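Local coordinates for protein putative oxidoreductase FAD-binding subunit (Sulfolobus tokodaii, PDB 4ZOH) that binds FAD and probably serves as the flavin-carrying subunit of a multi-subunit molybdopterin-dependent oxidoreductase, relaying electrons within the enzyme, at residues K131-K136 / L160-Q165; G137-N142 / D154-E159; Y69-L74 / G104-S109. All coordinates share one frame; numbering follows the deposited sequence.

Contact 1: K131-K136 / L160-Q165; sequences KITSRK and LVTEIQ. With FAD (flavin-adenine dinucleotide), chain H.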
loop_
_atom_site.group_PDB
_atom_site.type_symbol
_atom_site.label_atom_id
_atom_site.label_comp_id
_atom_site.label_asym_id
_atom_site.label_seq_id
_atom_site.Cartn_x
_atom_site.Cartn_y
_atom_site.Cartn_z
ATOM N N LYS B 131 -53.301 8.629 7.537
ATOM C CA LYS B 131 -53.460 9.948 6.953
ATOM C C LYS B 131 -52.489 10.021 5.776
ATOM O O LYS B 131 -51.290 9.785 5.944
ATOM C CB LYS B 131 -53.206 11.056 7.981
ATOM C CG LYS B 131 -53.317 12.490 7.431
ATOM C CD LYS B 131 -53.186 13.515 8.540
ATOM C CE LYS B 131 -54.428 13.541 9.456
ATOM N NZ LYS B 131 -54.320 14.453 10.647
ATOM N N ILE B 132 -53.031 10.319 4.594
ATOM C CA ILE B 132 -52.290 10.440 3.343
ATOM C C ILE B 132 -52.292 11.895 2.925
ATOM O O ILE B 132 -53.361 12.497 2.851
ATOM C CB ILE B 132 -52.916 9.568 2.240
ATOM C CG1 ILE B 132 -52.964 8.113 2.692
ATOM C CG2 ILE B 132 -52.162 9.741 0.927
ATOM C CD1 ILE B 132 -53.717 7.165 1.768
ATOM N N THR B 133 -51.115 12.472 2.670
ATOM C CA THR B 133 -51.035 13.854 2.260
ATOM C C THR B 133 -50.626 14.085 0.812
ATOM O O THR B 133 -49.783 13.392 0.252
ATOM C CB THR B 133 -50.175 14.665 3.223
ATOM O OG1 THR B 133 -50.694 14.485 4.537
ATOM C CG2 THR B 133 -50.217 16.140 2.889
ATOM N N SER B 134 -51.196 15.143 0.261
ATOM C CA SER B 134 -51.112 15.536 -1.123
ATOM C C SER B 134 -50.899 17.044 -1.105
ATOM O O SER B 134 -51.065 17.688 -0.052
ATOM C CB SER B 134 -52.471 15.201 -1.733
ATOM O OG SER B 134 -52.494 15.420 -3.108
ATOM N N ARG B 135 -50.507 17.633 -2.240
ATOM C CA ARG B 135 -50.532 19.103 -2.374
ATOM C C ARG B 135 -52.019 19.522 -2.324
ATOM O O ARG B 135 -52.399 20.554 -1.752
ATOM C CB ARG B 135 -49.859 19.562 -3.679
ATOM C CG ARG B 135 -48.363 19.891 -3.610
ATOM C CD ARG B 135 -47.915 20.802 -4.767
ATOM N NE ARG B 135 -47.789 22.195 -4.326
ATOM C CZ ARG B 135 -48.783 23.090 -4.240
ATOM N NH1 ARG B 135 -50.026 22.789 -4.594
ATOM N NH2 ARG B 135 -48.533 24.317 -3.798
ATOM N N LYS B 136 -52.842 18.653 -2.900
ATOM C CA LYS B 136 -54.293 18.679 -2.807
ATOM C C LYS B 136 -54.918 18.623 -1.358
ATOM O O LYS B 136 -56.087 18.910 -1.208
ATOM C CB LYS B 136 -54.825 17.580 -3.761
ATOM C CG LYS B 136 -56.314 17.336 -3.762
ATOM C CD LYS B 136 -56.766 16.537 -4.968
ATOM C CE LYS B 136 -58.269 16.314 -4.839
ATOM N NZ LYS B 136 -58.865 15.682 -6.043
ATOM N N LEU B 160 -47.802 11.169 0.139
ATOM C CA LEU B 160 -47.096 10.503 1.189
ATOM C C LEU B 160 -47.984 10.216 2.395
ATOM O O LEU B 160 -48.704 11.086 2.849
ATOM C CB LEU B 160 -45.920 11.384 1.670
ATOM C CG LEU B 160 -44.809 11.672 0.621
ATOM C CD1 LEU B 160 -43.889 12.752 1.155
ATOM C CD2 LEU B 160 -44.035 10.417 0.218
ATOM N N VAL B 161 -47.826 9.036 2.989
ATOM C CA VAL B 161 -48.228 8.837 4.373
ATOM C C VAL B 161 -47.592 9.849 5.320
ATOM O O VAL B 161 -46.351 9.983 5.401
ATOM C CB VAL B 161 -47.896 7.404 4.811
ATOM C CG1 VAL B 161 -48.344 7.141 6.261
ATOM C CG2 VAL B 161 -48.515 6.425 3.825
ATOM N N THR B 162 -48.411 10.546 6.094
ATOM C CA THR B 162 -47.840 11.468 7.039
ATOM C C THR B 162 -48.101 11.067 8.482
ATOM O O THR B 162 -47.370 11.553 9.417
ATOM C CB THR B 162 -48.345 12.916 6.812
ATOM O OG1 THR B 162 -49.780 12.924 6.697
ATOM C CG2 THR B 162 -47.747 13.485 5.553
ATOM N N GLU B 163 -49.112 10.198 8.673
ATOM C CA GLU B 163 -49.606 9.871 10.040
ATOM C C GLU B 163 -50.343 8.570 10.114
ATOM O O GLU B 163 -51.074 8.201 9.197
ATOM C CB GLU B 163 -50.481 10.976 10.603
ATOM C CG GLU B 163 -50.832 10.867 12.071
ATOM C CD GLU B 163 -51.700 12.052 12.484
ATOM O OE1 GLU B 163 -52.858 12.124 12.039
ATOM O OE2 GLU B 163 -51.233 12.930 13.232
ATOM N N ILE B 164 -50.100 7.862 11.204
ATOM C CA ILE B 164 -50.850 6.671 11.529
ATOM C C ILE B 164 -51.606 7.008 12.798
ATOM O O ILE B 164 -51.010 7.616 13.761
ATOM C CB ILE B 164 -49.953 5.399 11.719
ATOM C CG1 ILE B 164 -49.330 4.924 10.391
ATOM C CG2 ILE B 164 -50.815 4.211 12.170
ATOM C CD1 ILE B 164 -48.304 5.859 9.753
ATOM N N GLN B 165 -52.915 6.672 12.767
ATOM C CA GLN B 165 -53.848 6.810 13.957
ATOM C C GLN B 165 -54.396 5.479 14.462
ATOM O O GLN B 165 -54.805 4.590 13.683
ATOM C CB GLN B 165 -55.040 7.661 13.560
ATOM C CG GLN B 165 -54.737 9.142 13.341
ATOM C CD GLN B 165 -55.813 9.745 12.473
ATOM O OE1 GLN B 165 -56.966 9.298 12.532
ATOM N NE2 GLN B 165 -55.453 10.716 11.628
HETATM P PA FAD H . -37.873 3.012 3.232
HETATM O O1A FAD H . -37.009 1.839 2.914
HETATM O O2A FAD H . -37.329 4.376 3.289
HETATM O O5B FAD H . -39.058 3.078 2.215
HETATM C C5B FAD H . -39.798 1.863 1.882
HETATM C C4B FAD H . -40.945 2.229 0.787
HETATM O O4B FAD H . -41.872 3.287 1.258
HETATM C C3B FAD H . -40.261 2.850 -0.425
HETATM O O3B FAD H . -40.910 2.408 -1.592
HETATM C C2B FAD H . -40.377 4.379 -0.220
HETATM O O2B FAD H . -40.346 5.142 -1.432
HETATM C C1B FAD H . -41.732 4.505 0.387
HETATM N N9A FAD H . -41.978 5.419 1.496
HETATM C C8A FAD H . -41.263 5.602 2.604
HETATM N N7A FAD H . -41.909 6.477 3.410
HETATM C C5A FAD H . -43.055 6.835 2.783
HETATM C C6A FAD H . -44.134 7.681 3.115
HETATM N N6A FAD H . -44.102 8.297 4.294
HETATM N N1A FAD H . -45.149 7.842 2.246
HETATM C C2A FAD H . -45.208 7.154 1.077
HETATM N N3A FAD H . -44.196 6.350 0.734
HETATM C C4A FAD H . -43.108 6.164 1.566
HETATM N N1 FAD H . -39.679 -5.347 8.833
HETATM C C2 FAD H . -40.590 -6.070 9.597
HETATM O O2 FAD H . -41.759 -5.743 9.591
HETATM N N3 FAD H . -40.187 -7.129 10.354
HETATM C C4 FAD H . -38.890 -7.522 10.362
HETATM O O4 FAD H . -38.572 -8.458 11.102
HETATM C C4X FAD H . -37.958 -6.821 9.566
HETATM N N5 FAD H . -36.638 -7.214 9.576
HETATM C C5X FAD H . -35.714 -6.509 8.748
HETATM C C6 FAD H . -34.397 -6.956 8.719
HETATM C C7 FAD H . -33.448 -6.272 7.943
HETATM C C7M FAD H . -32.005 -6.823 7.968
HETATM C C8 FAD H . -33.840 -5.160 7.170
HETATM C C8M FAD H . -32.857 -4.374 6.260
HETATM C C9 FAD H . -35.182 -4.740 7.158
HETATM C C9A FAD H . -36.111 -5.403 7.964
HETATM N N10 FAD H . -37.469 -5.016 7.991
HETATM C C10 FAD H . -38.361 -5.738 8.806
HETATM C "C1'" FAD H . -37.976 -3.896 7.205
HETATM C "C2'" FAD H . -37.848 -2.570 7.978
HETATM O "O2'" FAD H . -38.852 -2.562 9.013
HETATM C "C3'" FAD H . -37.962 -1.324 7.054
HETATM O "O3'" FAD H . -37.490 -0.228 7.841
HETATM C "C4'" FAD H . -39.382 -1.030 6.600
HETATM O "O4'" FAD H . -39.912 -2.210 5.997
HETATM C "C5'" FAD H . -39.442 0.138 5.591
HETATM O "O5'" FAD H . -39.418 1.348 6.392
HETATM P P FAD H . -38.350 2.468 6.090
HETATM O O1P FAD H . -38.728 3.683 6.872
HETATM O O2P FAD H . -36.979 1.943 6.280
HETATM O O3P FAD H . -38.710 2.706 4.570
#
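K131 and E163 form a salt bridge, with NZ of K131 3.1 Å from OE1 of E163. NZ comes from above the carboxylate plane. Q165 NE2 reaches the same OE1 from the opposite face, at 3.0 Å, so one oxygen is gripped twice; OE2 is hydrogen-bonded to Y61 OH. K131 CG stands opposite the backbone N (chi1 178°) and passes T162 OG1; the chain then bends at chi3 (-71°) to bring NZ over the carboxylate. With an alanine here, E163 would probably lose its charged mate and T162 the methylene cover beside its hydroxyl. T162 OG1 donates to T133 OG1 at 2.8 Å, the two side chains crossing at about a right angle; T133 OG1 is also bonded to D138. The backbones pair antiparallel. K131 N bonds to E163 O (2.8 Å), T162 N to K131 O, and T133 N to L160 O almost straight (175°). T162 and E163 together face K131, a classic beta bulge. Beside it, V161 O takes the adenine N6A of FAD at 3.0 Å, and V161 N gives a weak bond to N1A. The arrangement is a bulged antiparallel strand pair whose V161 backbone reads the adenine edge in the FAD pocket.

Contact 2: G137-N142 / D154-E159; sequences GDRVVN and DLNPGE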
loop_
_atom_site.group_PDB
_atom_site.type_symbol
_atom_site.label_atom_id
_atom_site.label_comp_id
_atom_site.label_asym_id
_atom_site.label_seq_id
_atom_site.Cartn_x
_atom_site.Cartn_y
_atom_site.Cartn_z
ATOM N N GLY B 137 -54.156 18.310 -0.305
ATOM C CA GLY B 137 -54.691 18.201 1.093
ATOM C C GLY B 137 -54.529 16.787 1.679
ATOM O O GLY B 137 -53.696 16.005 1.194
ATOM N N ASP B 138 -55.335 16.437 2.688
ATOM C CA ASP B 138 -55.283 15.111 3.357
ATOM C C ASP B 138 -56.463 14.151 3.135
ATOM O O ASP B 138 -57.601 14.572 3.177
ATOM C CB ASP B 138 -55.102 15.311 4.857
ATOM C CG ASP B 138 -53.874 16.139 5.196
ATOM O OD1 ASP B 138 -52.928 16.157 4.395
ATOM O OD2 ASP B 138 -53.836 16.764 6.285
ATOM N N ARG B 139 -56.186 12.866 2.917
ATOM C CA ARG B 139 -57.209 11.781 2.903
ATOM C C ARG B 139 -56.905 10.790 4.049
ATOM O O ARG B 139 -55.762 10.294 4.174
ATOM C CB ARG B 139 -57.199 10.963 1.603
ATOM C CG ARG B 139 -56.432 11.577 0.440
ATOM C CD ARG B 139 -55.763 10.541 -0.448
ATOM N NE ARG B 139 -56.390 9.241 -0.329
ATOM C CZ ARG B 139 -55.957 8.107 -0.884
ATOM N NH1 ARG B 139 -54.863 8.068 -1.636
ATOM N NH2 ARG B 139 -56.644 6.984 -0.678
ATOM N N VAL B 140 -57.914 10.491 4.863
ATOM C CA VAL B 140 -57.772 9.513 5.959
ATOM C C VAL B 140 -58.509 8.273 5.494
ATOM O O VAL B 140 -59.633 8.362 5.013
ATOM C CB VAL B 140 -58.239 10.053 7.347
ATOM C CG1 VAL B 140 -57.900 9.083 8.473
ATOM C CG2 VAL B 140 -57.596 11.379 7.655
ATOM N N VAL B 141 -57.830 7.135 5.518
ATOM C CA VAL B 141 -58.441 5.876 5.099
ATOM C C VAL B 141 -58.212 4.850 6.212
ATOM O O VAL B 141 -57.387 5.058 7.100
ATOM C CB VAL B 141 -57.923 5.374 3.733
ATOM C CG1 VAL B 141 -58.289 6.341 2.607
ATOM C CG2 VAL B 141 -56.423 5.129 3.788
ATOM N N ASN B 142 -58.952 3.751 6.157
ATOM C CA ASN B 142 -58.832 2.651 7.118
ATOM C C ASN B 142 -57.664 1.796 6.711
ATOM O O ASN B 142 -57.490 1.543 5.486
ATOM C CB ASN B 142 -60.100 1.777 7.091
ATOM C CG ASN B 142 -61.274 2.457 7.751
ATOM O OD1 ASN B 142 -61.181 2.932 8.891
ATOM N ND2 ASN B 142 -62.375 2.543 7.025
ATOM N N ASP B 154 -52.344 2.032 -1.049
ATOM C CA ASP B 154 -53.312 2.926 -1.712
ATOM C C ASP B 154 -52.708 4.315 -1.715
ATOM O O ASP B 154 -53.085 5.210 -0.919
ATOM C CB ASP B 154 -54.663 2.903 -0.968
ATOM C CG ASP B 154 -55.606 4.037 -1.397
ATOM O OD1 ASP B 154 -55.739 4.284 -2.614
ATOM O OD2 ASP B 154 -56.190 4.693 -0.510
ATOM N N LEU B 155 -51.744 4.476 -2.614
ATOM C CA LEU B 155 -50.966 5.703 -2.714
ATOM C C LEU B 155 -50.832 6.046 -4.163
ATOM O O LEU B 155 -50.526 5.203 -4.991
ATOM C CB LEU B 155 -49.563 5.529 -2.107
ATOM C CG LEU B 155 -49.457 5.624 -0.583
ATOM C CD1 LEU B 155 -48.082 5.142 -0.130
ATOM C CD2 LEU B 155 -49.759 7.016 -0.043
ATOM N N ASN B 156 -51.089 7.294 -4.471
ATOM C CA ASN B 156 -50.975 7.772 -5.849
ATOM C C ASN B 156 -49.687 8.564 -6.023
ATOM O O ASN B 156 -49.150 9.096 -5.041
ATOM C CB ASN B 156 -52.189 8.638 -6.210
ATOM C CG ASN B 156 -53.484 7.890 -6.056
ATOM O OD1 ASN B 156 -54.161 8.018 -5.036
ATOM N ND2 ASN B 156 -53.814 7.066 -7.046
ATOM N N PRO B 157 -49.188 8.658 -7.266
ATOM C CA PRO B 157 -48.052 9.551 -7.481
ATOM C C PRO B 157 -48.426 10.934 -6.961
ATOM O O PRO B 157 -49.562 11.359 -7.137
ATOM C CB PRO B 157 -47.899 9.535 -9.000
ATOM C CG PRO B 157 -48.464 8.199 -9.401
ATOM C CD PRO B 157 -49.677 8.073 -8.530
ATOM N N GLY B 158 -47.512 11.580 -6.240
ATOM C CA GLY B 158 -47.818 12.815 -5.545
ATOM C C GLY B 158 -48.114 12.692 -4.039
ATOM O O GLY B 158 -48.143 13.714 -3.304
ATOM N N GLU B 159 -48.346 11.483 -3.522
ATOM C CA GLU B 159 -48.718 11.472 -2.070
ATOM C C GLU B 159 -47.841 10.706 -1.105
ATOM O O GLU B 159 -47.234 9.728 -1.472
ATOM C CB GLU B 159 -50.197 11.142 -1.860
ATOM C CG GLU B 159 -50.807 10.314 -2.960
ATOM C CD GLU B 159 -52.242 9.916 -2.681
ATOM O OE1 GLU B 159 -52.537 8.711 -2.869
ATOM O OE2 GLU B 159 -53.050 10.795 -2.277
#
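E159 OE1 is gripped by two groups, the backbone N of N156 and the guanidinium of R139. N156 N lies 2.6 Å from E159 OE1 and meets it on the anti side, 20° out of the carboxylate plane. R139 NH1 stands 2.7 Å from the same OE1, but the bond is bent and weak. A second weak bond runs from NH1 to E159 OE2 at 3.3 Å and is nearly straight. The guanidinium and the E159 carboxylate are almost coplanar, 19° apart, and the acid sits at the edge of the arginine. R139 CD also touches E159 OE2. The other end of the guanidinium turns to D154, whose OD2 lies at its edge beside NH2. The approach is modelled too short to trust; the charges fit a salt bridge of doubtful geometry. Here the two flat groups are strongly twisted, 71° apart. V141 CG1 flanks the same D154 oxygen at 4.1 Å. The arginine chain, bent at chi2 and chi3 and away from the usual rotamers, carries its head across to both acids.

The position of E159 is set by a turn. E159 N bonds back to N156 O at 2.9 Å, closing a type II turn over P157 and G158. G158 has a positive phi, where a side chain would press on the preceding carbonyl oxygen. I132 of the neighbouring strand packs against both R139 and E159. F146 touches V141 and D154. The contact is a surface salt-bridge network. It ties edge strand 137-142 to the turn before strand 160-167, in a loop whose L155 lines the FAD pocket.

Contact 3: Y69-L74 / G104-S109; sequences YKIGAL and GTIGGS. With FAD (flavin-adenine dinucleotide), chain H.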
loop_
_atom_site.group_PDB
_atom_site.type_symbol
_atom_site.label_atom_id
_atom_site.label_comp_id
_atom_site.label_asym_id
_atom_site.label_seq_id
_atom_site.Cartn_x
_atom_site.Cartn_y
_atom_site.Cartn_z
ATOM N N TYR B 69 -53.989 7.796 19.611
ATOM C CA TYR B 69 -52.585 8.107 19.388
ATOM C C TYR B 69 -52.386 8.492 17.927
ATOM O O TYR B 69 -52.900 7.805 17.021
ATOM C CB TYR B 69 -51.730 6.915 19.681
ATOM C CG TYR B 69 -51.566 6.555 21.129
ATOM C CD1 TYR B 69 -50.715 7.288 21.935
ATOM C CD2 TYR B 69 -52.223 5.405 21.680
ATOM C CE1 TYR B 69 -50.492 6.916 23.258
ATOM C CE2 TYR B 69 -52.034 5.035 23.011
ATOM C CZ TYR B 69 -51.170 5.790 23.783
ATOM O OH TYR B 69 -50.947 5.480 25.081
ATOM N N LYS B 70 -51.700 9.620 17.715
ATOM C CA LYS B 70 -51.302 10.037 16.378
ATOM C C LYS B 70 -49.779 9.903 16.278
ATOM O O LYS B 70 -49.024 10.342 17.178
ATOM C CB LYS B 70 -51.791 11.451 16.070
ATOM C CG LYS B 70 -53.248 11.635 16.423
ATOM C CD LYS B 70 -53.876 12.732 15.628
ATOM C CE LYS B 70 -55.362 12.712 15.908
ATOM N NZ LYS B 70 -55.984 13.787 15.122
ATOM N N ILE B 71 -49.356 9.208 15.215
ATOM C CA ILE B 71 -47.978 8.760 15.103
ATOM C C ILE B 71 -47.455 9.321 13.813
ATOM O O ILE B 71 -47.966 8.974 12.734
ATOM C CB ILE B 71 -47.834 7.210 15.091
ATOM C CG1 ILE B 71 -48.432 6.607 16.339
ATOM C CG2 ILE B 71 -46.345 6.790 14.914
ATOM C CD1 ILE B 71 -49.046 5.278 16.027
ATOM N N GLY B 72 -46.426 10.156 13.904
ATOM C CA GLY B 72 -45.850 10.710 12.658
ATOM C C GLY B 72 -45.273 9.601 11.796
ATOM O O GLY B 72 -44.642 8.682 12.335
ATOM N N ALA B 73 -45.435 9.694 10.471
ATOM C CA ALA B 73 -44.879 8.692 9.597
ATOM C C ALA B 73 -43.368 8.453 9.730
ATOM O O ALA B 73 -42.916 7.368 9.414
ATOM C CB ALA B 73 -45.218 8.966 8.136
ATOM N N LEU B 74 -42.598 9.446 10.148
ATOM C CA LEU B 74 -41.149 9.289 10.169
ATOM C C LEU B 74 -40.700 8.754 11.519
ATOM O O LEU B 74 -39.501 8.551 11.712
ATOM C CB LEU B 74 -40.400 10.584 9.833
ATOM C CG LEU B 74 -40.285 11.051 8.377
ATOM C CD1 LEU B 74 -39.215 12.121 8.337
ATOM C CD2 LEU B 74 -39.942 9.972 7.384
ATOM N N GLY B 104 -35.590 2.201 10.664
ATOM C CA GLY B 104 -36.864 1.938 10.018
ATOM C C GLY B 104 -37.999 2.790 10.577
ATOM O O GLY B 104 -38.034 3.054 11.776
ATOM N N THR B 105 -38.908 3.227 9.712
ATOM C CA THR B 105 -40.069 4.013 10.159
ATOM C C THR B 105 -41.421 3.331 9.869
ATOM O O THR B 105 -41.546 2.529 8.922
ATOM C CB THR B 105 -40.097 5.414 9.519
ATOM O OG1 THR B 105 -40.537 5.271 8.155
ATOM C CG2 THR B 105 -38.630 6.117 9.609
ATOM N N ILE B 106 -42.420 3.666 10.692
ATOM C CA ILE B 106 -43.828 3.140 10.512
ATOM C C ILE B 106 -44.389 3.551 9.139
ATOM O O ILE B 106 -44.937 2.699 8.457
ATOM C CB ILE B 106 -44.818 3.548 11.657
ATOM C CG1 ILE B 106 -46.219 2.898 11.442
ATOM C CG2 ILE B 106 -44.863 5.059 11.800
ATOM C CD1 ILE B 106 -47.052 2.846 12.701
ATOM N N GLY B 107 -44.180 4.800 8.711
ATOM C CA GLY B 107 -44.609 5.235 7.342
ATOM C C GLY B 107 -43.997 4.394 6.226
ATOM O O GLY B 107 -44.679 4.005 5.266
ATOM N N GLY B 108 -42.707 4.062 6.349
ATOM C CA GLY B 108 -42.049 3.294 5.267
ATOM C C GLY B 108 -42.442 1.823 5.339
ATOM O O GLY B 108 -42.483 1.170 4.336
ATOM N N SER B 109 -42.681 1.277 6.537
ATOM C CA SER B 109 -43.053 -0.157 6.641
ATOM C C SER B 109 -44.423 -0.389 5.943
ATOM O O SER B 109 -44.585 -1.331 5.111
ATOM C CB SER B 109 -43.091 -0.542 8.121
ATOM O OG SER B 109 -43.533 -1.849 8.269
HETATM P PA FAD H . -37.873 3.012 3.232
HETATM O O1A FAD H . -37.009 1.839 2.914
HETATM O O2A FAD H . -37.329 4.376 3.289
HETATM O O5B FAD H . -39.058 3.078 2.215
HETATM C C5B FAD H . -39.798 1.863 1.882
HETATM C C4B FAD H . -40.945 2.229 0.787
HETATM O O4B FAD H . -41.872 3.287 1.258
HETATM C C3B FAD H . -40.261 2.850 -0.425
HETATM O O3B FAD H . -40.910 2.408 -1.592
HETATM C C2B FAD H . -40.377 4.379 -0.220
HETATM O O2B FAD H . -40.346 5.142 -1.432
HETATM C C1B FAD H . -41.732 4.505 0.387
HETATM N N9A FAD H . -41.978 5.419 1.496
HETATM C C8A FAD H . -41.263 5.602 2.604
HETATM N N7A FAD H . -41.909 6.477 3.410
HETATM C C5A FAD H . -43.055 6.835 2.783
HETATM C C6A FAD H . -44.134 7.681 3.115
HETATM N N6A FAD H . -44.102 8.297 4.294
HETATM N N1A FAD H . -45.149 7.842 2.246
HETATM C C2A FAD H . -45.208 7.154 1.077
HETATM N N3A FAD H . -44.196 6.350 0.734
HETATM C C4A FAD H . -43.108 6.164 1.566
HETATM N N1 FAD H . -39.679 -5.347 8.833
HETATM C C2 FAD H . -40.590 -6.070 9.597
HETATM O O2 FAD H . -41.759 -5.743 9.591
HETATM N N3 FAD H . -40.187 -7.129 10.354
HETATM C C4 FAD H . -38.890 -7.522 10.362
HETATM O O4 FAD H . -38.572 -8.458 11.102
HETATM C C4X FAD H . -37.958 -6.821 9.566
HETATM N N5 FAD H . -36.638 -7.214 9.576
HETATM C C5X FAD H . -35.714 -6.509 8.748
HETATM C C6 FAD H . -34.397 -6.956 8.719
HETATM C C7 FAD H . -33.448 -6.272 7.943
HETATM C C7M FAD H . -32.005 -6.823 7.968
HETATM C C8 FAD H . -33.840 -5.160 7.170
HETATM C C8M FAD H . -32.857 -4.374 6.260
HETATM C C9 FAD H . -35.182 -4.740 7.158
HETATM C C9A FAD H . -36.111 -5.403 7.964
HETATM N N10 FAD H . -37.469 -5.016 7.991
HETATM C C10 FAD H . -38.361 -5.738 8.806
HETATM C "C1'" FAD H . -37.976 -3.896 7.205
HETATM C "C2'" FAD H . -37.848 -2.570 7.978
HETATM O "O2'" FAD H . -38.852 -2.562 9.013
HETATM C "C3'" FAD H . -37.962 -1.324 7.054
HETATM O "O3'" FAD H . -37.490 -0.228 7.841
HETATM C "C4'" FAD H . -39.382 -1.030 6.600
HETATM O "O4'" FAD H . -39.912 -2.210 5.997
HETATM C "C5'" FAD H . -39.442 0.138 5.591
HETATM O "O5'" FAD H . -39.418 1.348 6.392
HETATM P P FAD H . -38.350 2.468 6.090
HETATM O O1P FAD H . -38.728 3.683 6.872
HETATM O O2P FAD H . -36.979 1.943 6.280
HETATM O O3P FAD H . -38.710 2.706 4.570
#
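A73, just past the end of strand 68-72, meets the first turn of helix 106-112 through its backbone: G107 N bonds to A73 O at 2.9 Å, in the carbonyl plane and on a lone pair. The two CA atoms are only 4.1 Å apart. A73 CB rests on G107 CA, and a CB on G107 would clash with that methyl. Glycine thus lets the helix sit close to the strand end.

T105 is the N-cap of the helix. Its OG1 accepts from G108 N at 3.1 Å and donates to FAD O1P at 2.7 Å. T105 N adds a second bond to the same phosphate oxygen, at 2.9 Å. One residue therefore grips O1P twice. With chi1 at 76°, OG1 stands between the backbone N and the carbonyl carbon, where it can serve both the helix and the phosphate. CG2 touches L74 O at 3.3 Å.

I106 covers the strand end. Its CG2 meets I71 CG2 at 3.9 Å, the two side chains crossing at about a right angle, and also lies against the carbonyls of G72 and A73. I164 and Y119 also pack on I106.

G104 and G108 face the cofactor directly. A CB on G104 would run into FAD O3', and one on G108 into the bridging O3P. So the helix start and the loop before it can come right up to the pyrophosphate. The nearby helix N terminus is likely to ease its negative charge. FAD is also hydrogen-bonded to G33 N, H34 N and S35 OG. The T-I-G-G-S sequence, with the A-G-G-H-S loop holding those residues, matches the two glycine-rich FAD-binding motifs of the CO dehydrogenase flavoprotein family.

Contact 3 comes first along the chain. It closes a largely helical loop between the end of strand 68-72 and helix 106-112. Contact 1 opens later, at 131-136, and closes at 160-165. Contact 2 is nested inside that loop and joins 137-142 to 154-159; contact 3 lies in series before both. All three reach one antiparallel sheet. Strand 160-167 lies between strands 68-72 and 129-134. I164 and T162 probably bond to I71 and A73 on one flank, while I132 probably bonds to R139 on the other. Contacts 1 and 3 both touch FAD, at its adenine and its phosphate. Contact 2 joins the outermost strand 137-142 to the loop before strand 160-167.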